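Local coordinates for tyrosine recombinase XerH (Helicobacter pylori, PDB 5JK0), which cuts and rejoins recombining DNA molecules as a site-specific tyrosine recombinase involved in chromosome segregation and possibly decatenation, at residues L17-R22 with F137-K142; V108-F113 with Y154-K159; V116-L121 with K127-A132. All coordinates share one frame; numbering follows the deposited sequence.

Contact 1. Residues L17-R22 with F137-K142; sequences LLWIGR and FSYIDK
Trp19 and Ile140 form the close-packed part of this helix-helix contact. The end of the isoleucine's longer branch, CD1, sits 4.0 Å from CB of Trp19 and almost as near to its CG, so the branch meets the root of the indole and not its far rim. CG1 and CG2 of the same residue lie over one face of the ring system. The opposite face is taken by a neighbour on its own helix: the guanidinium of Arg22 comes edge-on, with NH1 leading, and that atom stands 3.4 Å above the indole plane, over its centre. The indole thus lies between the isoleucine branch and the edge of the guanidinium, and a hydrogen bond from NE1 to the carbonyl O of Leu6 also restrains it.

Between the two segments, the packing opens out toward Tyr139. With CG anti to the backbone N (chi1 177°), the phenol reaches across to 17-22, yet its CE2 comes no nearer to Trp19 CE3, at the indole edge, than 4.3 Å. Its hydroxyl stops short as well: OH is 3.6 Å from the carbonyl O of Arg22 and 3.9 Å from CB of that residue, which is van der Waals proximity without a hydrogen bond. The Tyr139 ring also meets Phe23 edge-to-face. Tyr139 and Arg22 both remain partly exposed, whereas Trp19 and Ile140 are buried. While NH1 of the arginine covers the indole, NH2 makes a salt bridge to Glu8.

The short axes cross at 99° with a closest approach of 10.2 Å. The contact lays helix 12-30 across the C-terminal part of helix 123-143 within the helical DNA-binding N-terminal domain, while helix 74-93 packs against Ile20 on one partner and Phe137 on the other.

Contact 2. Residues V108-F113 with Y154-K159; sequences VMLAEF and YNITLK
Leu110 sets its CG anti to the carbonyl carbon (chi1 -61°), and Ile156 does the same with its CG1 (chi1 -54°), which leaves the isoleucine's CG2 branch anti to its backbone N. These rotations bring two methyl groups together: CD1 of Leu110 lies 3.6 Å from CG2 of Ile156. The leucine methyl also brushes the start of the isoleucine's longer branch, with CD1 4.1 Å from Ile156 CG1, so it rests in the fork between the two branches. The tip of the leucine thus meets the short branch of the isoleucine.

Leu158 joins from the other end of the leucine. Its CD2 approaches CB of Leu110 at 4.4 Å, a looser meeting than the first.

A helix can be covered by an irregular chain as well as by another helix, and this contact illustrates the first case. Residues 154-159 form neither helix nor strand; they belong to the long connection leading from helix 123-143 toward helix 178-190 of the catalytic domain, and they fold back over helix 107-117 of the core-binding domain. Alternate residues, Ile156 and Leu158, turn their side chains to the helix.

The contact between the two segments is wholly apolar. Polar fixing comes from just before the helical segment, where OE2 of Glu107 is hydrogen-bonded to both the backbone N of Leu158 and OG1 of Thr157. Phe83 of helix 74-93 and Phe137 of helix 123-143 also pack on Leu110.

Contact 3. Residues V116-L121 with K127-A132; sequences VYTGGL and KNYRIA. With nucleotides of chain H.
Tyr129 faces Thr118 across the bend between two helices, and its ring can be followed outward from CB. CB points to 116-121; CG lies anti to the carbonyl carbon (chi1 -85°), which sends the ring past Thr118, the two side chains running in opposite directions. CD2 then meets the methyl CG2 of Thr118 at 4.0 Å, an oblique approach. One atom further, CE2 passes 4.3 Å from the carbonyl O of Tyr117. At the tip, OH is weakly linked to a water, 3.4 Å away, which donates a stronger hydrogen bond to Tyr117 O.

Helix 107-117 stops at Tyr117, and a type II beta turn from Thr118 to Leu121, closed by Leu121 N to Thr118 O, redirects the core-binding domain's chain toward helix 123-143. Thr118 OG1 bonds back to the carbonyl of Leu114.

Beside Tyr129, Asn128 meets the N6/N7 edge of DA11 of chain H, consistent with a base contact in the major groove: OD1 accepts from N6 at 3.3 Å (160°), while ND2 gives a weak bond to N7 and lies equally near N7 of DA10 of chain H. CB of Leu121 is 3.7 Å from OP2 of DA10.

From the N terminus, residues 17-22 come first; their partner in contact 1 arrives only at 137-142, closing a long, largely helical loop that joins helix 12-30 to helix 123-143. Inside that span helix 107-117 opens contact 2 and then contact 3. The latter closes almost at once, at 127-132, joining the end of helix 107-117 to helix 123-143, and is nested within both other loops. Contact 2 closes last, at 154-159, so it crosses contact 1; it joins the connection after helix 123-143 to helix 107-117. Asp141 links contacts 1 and 2 through probable hydrogen bonds to the backbone of Tyr154 and Asn155; Arg130 probably bonds Leu158 O, linking contacts 2 and 3.

Contact 1. Residues L17-R22 with F137-K142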
loop_
_atom_site.group_PDB
_atom_site.type_symbol
_atom_site.label_atom_id
_atom_site.label_comp_id
_atom_site.label_asym_id
_atom_site.label_seq_id
_atom_site.Cartn_x
_atom_site.Cartn_y
_atom_site.Cartn_z
ATOM N N LEU D 17 -16.952 -15.386 29.498
ATOM C CA LEU D 17 -17.724 -14.272 30.039
ATOM C C LEU D 17 -16.969 -13.572 31.158
ATOM O O LEU D 17 -17.067 -12.357 31.323
ATOM C CB LEU D 17 -19.079 -14.753 30.561
ATOM C CG LEU D 17 -20.267 -14.685 29.602
ATOM C CD1 LEU D 17 -21.536 -15.159 30.296
ATOM C CD2 LEU D 17 -20.441 -13.274 29.065
ATOM N N LEU D 18 -16.225 -14.356 31.929
ATOM C CA LEU D 18 -15.474 -13.839 33.063
ATOM C C LEU D 18 -14.392 -12.865 32.605
ATOM O O LEU D 18 -14.215 -11.800 33.196
ATOM C CB LEU D 18 -14.852 -14.993 33.853
ATOM C CG LEU D 18 -14.611 -14.764 35.343
ATOM C CD1 LEU D 18 -15.923 -14.460 36.047
ATOM C CD2 LEU D 18 -13.938 -15.978 35.963
ATOM N N TRP D 19 -13.679 -13.232 31.544
ATOM C CA TRP D 19 -12.605 -12.394 31.018
ATOM C C TRP D 19 -13.131 -11.178 30.260
ATOM O O TRP D 19 -12.524 -10.108 30.299
ATOM C CB TRP D 19 -11.685 -13.212 30.108
ATOM C CG TRP D 19 -10.735 -14.088 30.859
ATOM C CD1 TRP D 19 -10.756 -15.451 30.935
ATOM C CD2 TRP D 19 -9.625 -13.659 31.656
ATOM N NE1 TRP D 19 -9.721 -15.897 31.723
ATOM C CE2 TRP D 19 -9.014 -14.815 32.179
ATOM C CE3 TRP D 19 -9.085 -12.408 31.975
ATOM C CZ2 TRP D 19 -7.893 -14.759 33.003
ATOM C CZ3 TRP D 19 -7.971 -12.354 32.793
ATOM C CH2 TRP D 19 -7.387 -13.522 33.297
ATOM N N ILE D 20 -14.256 -11.345 29.571
ATOM C CA ILE D 20 -14.871 -10.240 28.840
ATOM C C ILE D 20 -15.324 -9.148 29.806
ATOM O O ILE D 20 -15.117 -7.960 29.557
ATOM C CB ILE D 20 -16.073 -10.714 27.995
ATOM C CG1 ILE D 20 -15.601 -11.629 26.864
ATOM C CG2 ILE D 20 -16.825 -9.525 27.416
ATOM C CD1 ILE D 20 -16.721 -12.124 25.976
ATOM N N GLY D 21 -15.933 -9.561 30.914
ATOM C CA GLY D 21 -16.379 -8.631 31.933
ATOM C C GLY D 21 -15.229 -7.854 32.547
ATOM O O GLY D 21 -15.343 -6.656 32.799
ATOM N N ARG D 22 -14.116 -8.542 32.786
ATOM C CA ARG D 22 -12.922 -7.906 33.331
ATOM C C ARG D 22 -12.338 -6.897 32.349
ATOM O O ARG D 22 -11.915 -5.808 32.740
ATOM C CB ARG D 22 -11.867 -8.957 33.685
ATOM C CG ARG D 22 -12.231 -9.831 34.872
ATOM C CD ARG D 22 -11.330 -11.053 34.943
ATOM N NE ARG D 22 -11.629 -11.893 36.099
ATOM C CZ ARG D 22 -11.276 -13.171 36.203
ATOM N NH1 ARG D 22 -10.620 -13.760 35.212
ATOM N NH2 ARG D 22 -11.587 -13.861 37.291
ATOM N N PHE D 137 -7.941 -10.351 23.732
ATOM C CA PHE D 137 -6.972 -11.427 23.920
ATOM C C PHE D 137 -5.571 -10.902 24.222
ATOM O O PHE D 137 -4.730 -11.630 24.750
ATOM C CB PHE D 137 -6.954 -12.341 22.692
ATOM C CG PHE D 137 -8.215 -13.139 22.523
ATOM C CD1 PHE D 137 -8.402 -14.318 23.228
ATOM C CD2 PHE D 137 -9.220 -12.703 21.676
ATOM C CE1 PHE D 137 -9.566 -15.051 23.086
ATOM C CE2 PHE D 137 -10.387 -13.432 21.530
ATOM C CZ PHE D 137 -10.559 -14.607 22.236
ATOM N N SER D 138 -5.320 -9.638 23.891
ATOM C CA SER D 138 -4.091 -8.985 24.325
ATOM C C SER D 138 -4.167 -8.759 25.828
ATOM O O SER D 138 -3.171 -8.874 26.541
ATOM C CB SER D 138 -3.875 -7.659 23.591
ATOM O OG SER D 138 -2.727 -6.986 24.082
ATOM N N TYR D 139 -5.369 -8.441 26.297
ATOM C CA TYR D 139 -5.627 -8.232 27.715
ATOM C C TYR D 139 -5.498 -9.537 28.498
ATOM O O TYR D 139 -4.930 -9.562 29.589
ATOM C CB TYR D 139 -7.019 -7.625 27.911
ATOM C CG TYR D 139 -7.429 -7.436 29.356
ATOM C CD1 TYR D 139 -7.060 -6.295 30.060
ATOM C CD2 TYR D 139 -8.195 -8.393 30.010
ATOM C CE1 TYR D 139 -7.438 -6.119 31.378
ATOM C CE2 TYR D 139 -8.576 -8.224 31.326
ATOM C CZ TYR D 139 -8.196 -7.087 32.006
ATOM O OH TYR D 139 -8.578 -6.922 33.317
ATOM N N ILE D 140 -6.027 -10.620 27.934
ATOM C CA ILE D 140 -5.964 -11.926 28.582
ATOM C C ILE D 140 -4.518 -12.411 28.702
ATOM O O ILE D 140 -4.126 -12.974 29.725
ATOM C CB ILE D 140 -6.800 -12.974 27.820
ATOM C CG1 ILE D 140 -8.274 -12.562 27.789
ATOM C CG2 ILE D 140 -6.658 -14.344 28.463
ATOM C CD1 ILE D 140 -9.166 -13.522 27.025
ATOM N N ASP D 141 -3.727 -12.175 27.659
ATOM C CA ASP D 141 -2.314 -12.554 27.663
ATOM C C ASP D 141 -1.526 -11.830 28.752
ATOM O O ASP D 141 -0.503 -12.327 29.221
ATOM C CB ASP D 141 -1.672 -12.268 26.302
ATOM C CG ASP D 141 -2.125 -13.232 25.224
ATOM O OD1 ASP D 141 -2.682 -14.298 25.568
ATOM O OD2 ASP D 141 -1.915 -12.927 24.031
ATOM N N LYS D 142 -2.006 -10.656 29.147
ATOM C CA LYS D 142 -1.281 -9.813 30.089
ATOM C C LYS D 142 -1.826 -9.897 31.512
ATOM O O LYS D 142 -1.246 -9.324 32.433
ATOM C CB LYS D 142 -1.310 -8.356 29.622
ATOM C CG LYS D 142 -0.629 -8.114 28.286
ATOM C CD LYS D 142 -0.937 -6.722 27.764
ATOM C CE LYS D 142 -0.365 -6.514 26.372
ATOM N NZ LYS D 142 -0.746 -5.185 25.818
#

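Contact 2. Residues V108-F113 with Y154-K159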
loop_
_atom_site.group_PDB
_atom_site.type_symbol
_atom_site.label_atom_id
_atom_site.label_comp_id
_atom_site.label_asym_id
_atom_site.label_seq_id
_atom_site.Cartn_x
_atom_site.Cartn_y
_atom_site.Cartn_z
ATOM N N VAL D 108 -7.636 -18.852 13.628
ATOM C CA VAL D 108 -8.535 -19.392 12.612
ATOM C C VAL D 108 -9.994 -19.229 13.035
ATOM O O VAL D 108 -10.841 -18.830 12.235
ATOM C CB VAL D 108 -8.243 -20.882 12.336
ATOM C CG1 VAL D 108 -9.302 -21.477 11.416
ATOM C CG2 VAL D 108 -6.856 -21.045 11.739
ATOM N N MET D 109 -10.275 -19.527 14.301
ATOM C CA MET D 109 -11.626 -19.391 14.838
ATOM C C MET D 109 -12.106 -17.946 14.781
ATOM O O MET D 109 -13.254 -17.678 14.424
ATOM C CB MET D 109 -11.688 -19.903 16.278
ATOM C CG MET D 109 -13.042 -19.694 16.940
ATOM S SD MET D 109 -13.066 -20.106 18.695
ATOM C CE MET D 109 -12.816 -21.879 18.640
ATOM N N LEU D 110 -11.222 -17.015 15.131
ATOM C CA LEU D 110 -11.563 -15.597 15.119
ATOM C C LEU D 110 -11.817 -15.112 13.694
ATOM O O LEU D 110 -12.689 -14.275 13.460
ATOM C CB LEU D 110 -10.458 -14.763 15.773
ATOM C CG LEU D 110 -10.147 -15.055 17.245
ATOM C CD1 LEU D 110 -9.253 -13.975 17.834
ATOM C CD2 LEU D 110 -11.422 -15.193 18.059
ATOM N N ALA D 111 -11.051 -15.644 12.747
ATOM C CA ALA D 111 -11.218 -15.293 11.339
ATOM C C ALA D 111 -12.570 -15.763 10.814
ATOM O O ALA D 111 -13.224 -15.063 10.040
ATOM C CB ALA D 111 -10.091 -15.884 10.507
ATOM N N GLU D 112 -12.985 -16.951 11.244
ATOM C CA GLU D 112 -14.273 -17.505 10.839
ATOM C C GLU D 112 -15.425 -16.721 11.458
ATOM O O GLU D 112 -16.448 -16.495 10.812
ATOM C CB GLU D 112 -14.371 -18.984 11.225
ATOM C CG GLU D 112 -13.417 -19.886 10.455
ATOM C CD GLU D 112 -13.617 -21.357 10.768
ATOM O OE1 GLU D 112 -14.434 -21.675 11.657
ATOM O OE2 GLU D 112 -12.957 -22.196 10.120
ATOM N N PHE D 113 -15.252 -16.309 12.710
ATOM C CA PHE D 113 -16.243 -15.480 13.388
ATOM C C PHE D 113 -16.450 -14.163 12.651
ATOM O O PHE D 113 -17.580 -13.709 12.479
ATOM C CB PHE D 113 -15.825 -15.211 14.836
ATOM C CG PHE D 113 -16.517 -14.026 15.458
ATOM C CD1 PHE D 113 -17.853 -14.095 15.816
ATOM C CD2 PHE D 113 -15.827 -12.846 15.689
ATOM C CE1 PHE D 113 -18.490 -13.007 16.388
ATOM C CE2 PHE D 113 -16.457 -11.755 16.260
ATOM C CZ PHE D 113 -17.791 -11.837 16.611
ATOM N N TYR D 154 -1.903 -16.230 23.797
ATOM C CA TYR D 154 -2.675 -16.369 22.565
ATOM C C TYR D 154 -1.904 -15.826 21.370
ATOM O O TYR D 154 -1.796 -16.488 20.337
ATOM C CB TYR D 154 -4.020 -15.651 22.684
ATOM C CG TYR D 154 -5.058 -16.406 23.481
ATOM C CD1 TYR D 154 -5.833 -17.395 22.887
ATOM C CD2 TYR D 154 -5.271 -16.126 24.827
ATOM C CE1 TYR D 154 -6.787 -18.087 23.609
ATOM C CE2 TYR D 154 -6.225 -16.814 25.558
ATOM C CZ TYR D 154 -6.978 -17.793 24.943
ATOM O OH TYR D 154 -7.927 -18.480 25.661
ATOM N N ASN D 155 -1.375 -14.614 21.526
ATOM C CA ASN D 155 -0.629 -13.926 20.474
ATOM C C ASN D 155 -1.426 -13.827 19.175
ATOM O O ASN D 155 -0.929 -14.155 18.097
ATOM C CB ASN D 155 0.710 -14.625 20.221
ATOM C CG ASN D 155 1.663 -13.780 19.395
ATOM O OD1 ASN D 155 1.502 -12.564 19.290
ATOM N ND2 ASN D 155 2.661 -14.425 18.801
ATOM N N ILE D 156 -2.673 -13.382 19.289
ATOM C CA ILE D 156 -3.514 -13.167 18.120
ATOM C C ILE D 156 -3.078 -11.898 17.397
ATOM O O ILE D 156 -2.955 -10.839 18.011
ATOM C CB ILE D 156 -5.000 -13.054 18.499
ATOM C CG1 ILE D 156 -5.442 -14.274 19.311
ATOM C CG2 ILE D 156 -5.854 -12.902 17.251
ATOM C CD1 ILE D 156 -5.360 -15.577 18.547
ATOM N N THR D 157 -2.841 -12.008 16.095
ATOM C CA THR D 157 -2.364 -10.871 15.317
ATOM C C THR D 157 -3.378 -10.431 14.266
ATOM O O THR D 157 -3.585 -9.232 14.065
ATOM C CB THR D 157 -1.026 -11.190 14.623
ATOM O OG1 THR D 157 -1.185 -12.333 13.774
ATOM C CG2 THR D 157 0.052 -11.481 15.656
ATOM N N LEU D 158 -4.006 -11.404 13.608
ATOM C CA LEU D 158 -4.961 -11.140 12.533
ATOM C C LEU D 158 -4.359 -10.211 11.484
ATOM O O LEU D 158 -4.875 -9.119 11.238
ATOM C CB LEU D 158 -6.256 -10.542 13.093
ATOM C CG LEU D 158 -7.074 -11.443 14.021
ATOM C CD1 LEU D 158 -8.252 -10.683 14.607
ATOM C CD2 LEU D 158 -7.553 -12.678 13.275
ATOM N N LYS D 159 -3.262 -10.656 10.874
ATOM C CA LYS D 159 -2.508 -9.846 9.919
ATOM C C LYS D 159 -3.367 -9.355 8.757
ATOM O O LYS D 159 -3.090 -8.305 8.174
ATOM C CB LYS D 159 -1.315 -10.640 9.382
#

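Contact 3. Residues V116-L121 with K127-A132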
loop_
_atom_site.group_PDB
_atom_site.type_symbol
_atom_site.label_atom_id
_atom_site.label_comp_id
_atom_site.label_asym_id
_atom_site.label_seq_id
_atom_site.Cartn_x
_atom_site.Cartn_y
_atom_site.Cartn_z
ATOM N N VAL D 116 -18.429 -14.525 9.243
ATOM C CA VAL D 116 -19.856 -14.766 9.429
ATOM C C VAL D 116 -20.592 -13.535 9.955
ATOM O O VAL D 116 -21.609 -13.126 9.394
ATOM C CB VAL D 116 -20.100 -15.943 10.397
ATOM C CG1 VAL D 116 -21.576 -16.046 10.756
ATOM C CG2 VAL D 116 -19.601 -17.248 9.788
ATOM N N TYR D 117 -20.069 -12.942 11.023
ATOM C CA TYR D 117 -20.778 -11.880 11.732
ATOM C C TYR D 117 -20.592 -10.483 11.134
ATOM O O TYR D 117 -21.187 -9.520 11.618
ATOM C CB TYR D 117 -20.351 -11.867 13.202
ATOM C CG TYR D 117 -21.123 -12.837 14.069
ATOM C CD1 TYR D 117 -20.861 -14.202 14.025
ATOM C CD2 TYR D 117 -22.114 -12.388 14.932
ATOM C CE1 TYR D 117 -21.567 -15.091 14.817
ATOM C CE2 TYR D 117 -22.824 -13.268 15.728
ATOM C CZ TYR D 117 -22.548 -14.618 15.667
ATOM O OH TYR D 117 -23.254 -15.498 16.458
ATOM N N THR D 118 -19.779 -10.367 10.088
ATOM C CA THR D 118 -19.590 -9.077 9.428
ATOM C C THR D 118 -20.085 -9.109 7.988
ATOM O O THR D 118 -19.838 -8.179 7.219
ATOM C CB THR D 118 -18.115 -8.641 9.430
ATOM O OG1 THR D 118 -17.336 -9.586 8.687
ATOM C CG2 THR D 118 -17.585 -8.545 10.853
ATOM N N GLY D 119 -20.779 -10.182 7.625
ATOM C CA GLY D 119 -21.326 -10.314 6.288
ATOM C C GLY D 119 -22.383 -9.267 5.999
ATOM O O GLY D 119 -23.417 -9.214 6.666
ATOM N N GLY D 120 -22.119 -8.423 5.008
ATOM C CA GLY D 120 -23.060 -7.390 4.616
ATOM C C GLY D 120 -22.797 -6.055 5.286
ATOM O O GLY D 120 -23.471 -5.066 4.998
ATOM N N LEU D 121 -21.817 -6.025 6.183
ATOM C CA LEU D 121 -21.471 -4.798 6.895
ATOM C C LEU D 121 -20.319 -4.065 6.212
ATOM O O LEU D 121 -19.657 -4.614 5.330
ATOM C CB LEU D 121 -21.117 -5.106 8.350
ATOM C CG LEU D 121 -22.214 -5.800 9.158
ATOM C CD1 LEU D 121 -21.802 -5.952 10.614
ATOM C CD2 LEU D 121 -23.533 -5.045 9.043
ATOM N N LYS D 127 -13.258 -3.495 10.686
ATOM C CA LYS D 127 -12.035 -3.064 11.352
ATOM C C LYS D 127 -12.242 -2.896 12.854
ATOM O O LYS D 127 -11.372 -3.248 13.648
ATOM C CB LYS D 127 -11.525 -1.758 10.746
ATOM C CG LYS D 127 -11.085 -1.884 9.299
ATOM C CD LYS D 127 -10.524 -0.575 8.775
ATOM C CE LYS D 127 -10.045 -0.721 7.341
ATOM N NZ LYS D 127 -9.455 0.542 6.826
ATOM N N ASN D 128 -13.399 -2.360 13.235
ATOM C CA ASN D 128 -13.731 -2.175 14.644
ATOM C C ASN D 128 -13.849 -3.504 15.383
ATOM O O ASN D 128 -13.399 -3.632 16.522
ATOM C CB ASN D 128 -15.034 -1.388 14.788
ATOM C CG ASN D 128 -14.908 0.043 14.310
ATOM O OD1 ASN D 128 -13.811 0.601 14.260
ATOM N ND2 ASN D 128 -16.035 0.650 13.960
ATOM N N TYR D 129 -14.464 -4.486 14.729
ATOM C CA TYR D 129 -14.584 -5.829 15.284
ATOM C C TYR D 129 -13.209 -6.443 15.518
ATOM O O TYR D 129 -12.957 -7.052 16.557
ATOM C CB TYR D 129 -15.403 -6.727 14.355
ATOM C CG TYR D 129 -16.900 -6.628 14.542
ATOM C CD1 TYR D 129 -17.546 -5.401 14.512
ATOM C CD2 TYR D 129 -17.668 -7.768 14.729
ATOM C CE1 TYR D 129 -18.916 -5.310 14.679
ATOM C CE2 TYR D 129 -19.038 -7.688 14.894
ATOM C CZ TYR D 129 -19.656 -6.456 14.866
ATOM O OH TYR D 129 -21.020 -6.375 15.029
ATOM N N ARG D 130 -12.328 -6.276 14.537
ATOM C CA ARG D 130 -10.969 -6.797 14.614
ATOM C C ARG D 130 -10.200 -6.175 15.777
ATOM O O ARG D 130 -9.566 -6.881 16.560
ATOM C CB ARG D 130 -10.229 -6.545 13.298
ATOM C CG ARG D 130 -8.768 -6.951 13.316
ATOM C CD ARG D 130 -8.101 -6.643 11.983
ATOM N NE ARG D 130 -6.666 -6.908 12.017
ATOM C CZ ARG D 130 -5.755 -6.028 12.419
ATOM N NH1 ARG D 130 -6.131 -4.822 12.824
ATOM N NH2 ARG D 130 -4.469 -6.352 12.418
ATOM N N ILE D 131 -10.265 -4.851 15.881
ATOM C CA ILE D 131 -9.609 -4.122 16.964
ATOM C C ILE D 131 -10.137 -4.569 18.329
ATOM O O ILE D 131 -9.375 -4.698 19.290
ATOM C CB ILE D 131 -9.804 -2.598 16.808
ATOM C CG1 ILE D 131 -9.077 -2.094 15.560
ATOM C CG2 ILE D 131 -9.306 -1.852 18.037
ATOM C CD1 ILE D 131 -9.309 -0.628 15.271
ATOM N N ALA D 132 -11.441 -4.818 18.401
ATOM C CA ALA D 132 -12.070 -5.270 19.638
ATOM C C ALA D 132 -11.548 -6.643 20.052
ATOM O O ALA D 132 -11.191 -6.857 21.212
ATOM C CB ALA D 132 -13.581 -5.303 19.483
ATOM P P DA H 11 -18.701 4.439 6.267
ATOM O OP1 DA H 11 -18.751 5.773 5.630
ATOM O OP2 DA H 11 -18.846 3.221 5.441
ATOM O "O5'" DA H 11 -17.336 4.296 7.093
ATOM C "C5'" DA H 11 -16.425 5.387 7.169
ATOM C "C4'" DA H 11 -16.862 6.396 8.218
ATOM O "O4'" DA H 11 -17.044 5.726 9.494
ATOM C "C3'" DA H 11 -15.867 7.533 8.463
ATOM O "O3'" DA H 11 -16.539 8.783 8.460
ATOM C "C2'" DA H 11 -15.272 7.214 9.834
ATOM C "C1'" DA H 11 -16.407 6.464 10.511
ATOM N N9 DA H 11 -15.949 5.533 11.539
ATOM C C8 DA H 11 -15.855 4.173 11.436
ATOM N N7 DA H 11 -15.404 3.590 12.521
ATOM C C5 DA H 11 -15.181 4.640 13.396
ATOM C C6 DA H 11 -14.700 4.688 14.721
ATOM N N6 DA H 11 -14.344 3.602 15.414
ATOM N N1 DA H 11 -14.601 5.900 15.306
ATOM C C2 DA H 11 -14.960 6.984 14.608
ATOM N N3 DA H 11 -15.423 7.064 13.361
ATOM C C4 DA H 11 -15.511 5.845 12.806
ATOM P P DA H 10 -22.423 -0.522 8.625
ATOM O OP1 DA H 10 -23.001 -0.674 7.274
ATOM O OP2 DA H 10 -21.515 -1.562 9.154
ATOM O "O5'" DA H 10 -21.661 0.880 8.701
ATOM C "C5'" DA H 10 -22.395 2.089 8.562
ATOM C "C4'" DA H 10 -21.498 3.294 8.772
ATOM O "O4'" DA H 10 -21.243 3.478 10.191
ATOM C "C3'" DA H 10 -20.121 3.203 8.101
ATOM O "O3'" DA H 10 -19.847 4.405 7.395
ATOM C "C2'" DA H 10 -19.165 3.022 9.281
ATOM C "C1'" DA H 10 -19.889 3.803 10.361
ATOM N N9 DA H 10 -19.476 3.451 11.717
ATOM C C8 DA H 10 -19.340 2.197 12.241
ATOM N N7 DA H 10 -18.946 2.185 13.494
ATOM C C5 DA H 10 -18.810 3.527 13.812
ATOM C C6 DA H 10 -18.418 4.189 14.993
ATOM N N6 DA H 10 -18.079 3.553 16.118
ATOM N N1 DA H 10 -18.391 5.539 14.972
ATOM C C2 DA H 10 -18.731 6.175 13.845
ATOM N N3 DA H 10 -19.113 5.663 12.677
ATOM C C4 DA H 10 -19.132 4.320 12.727
HETATM O O HOH W 1 -22.847 -8.910 13.778
#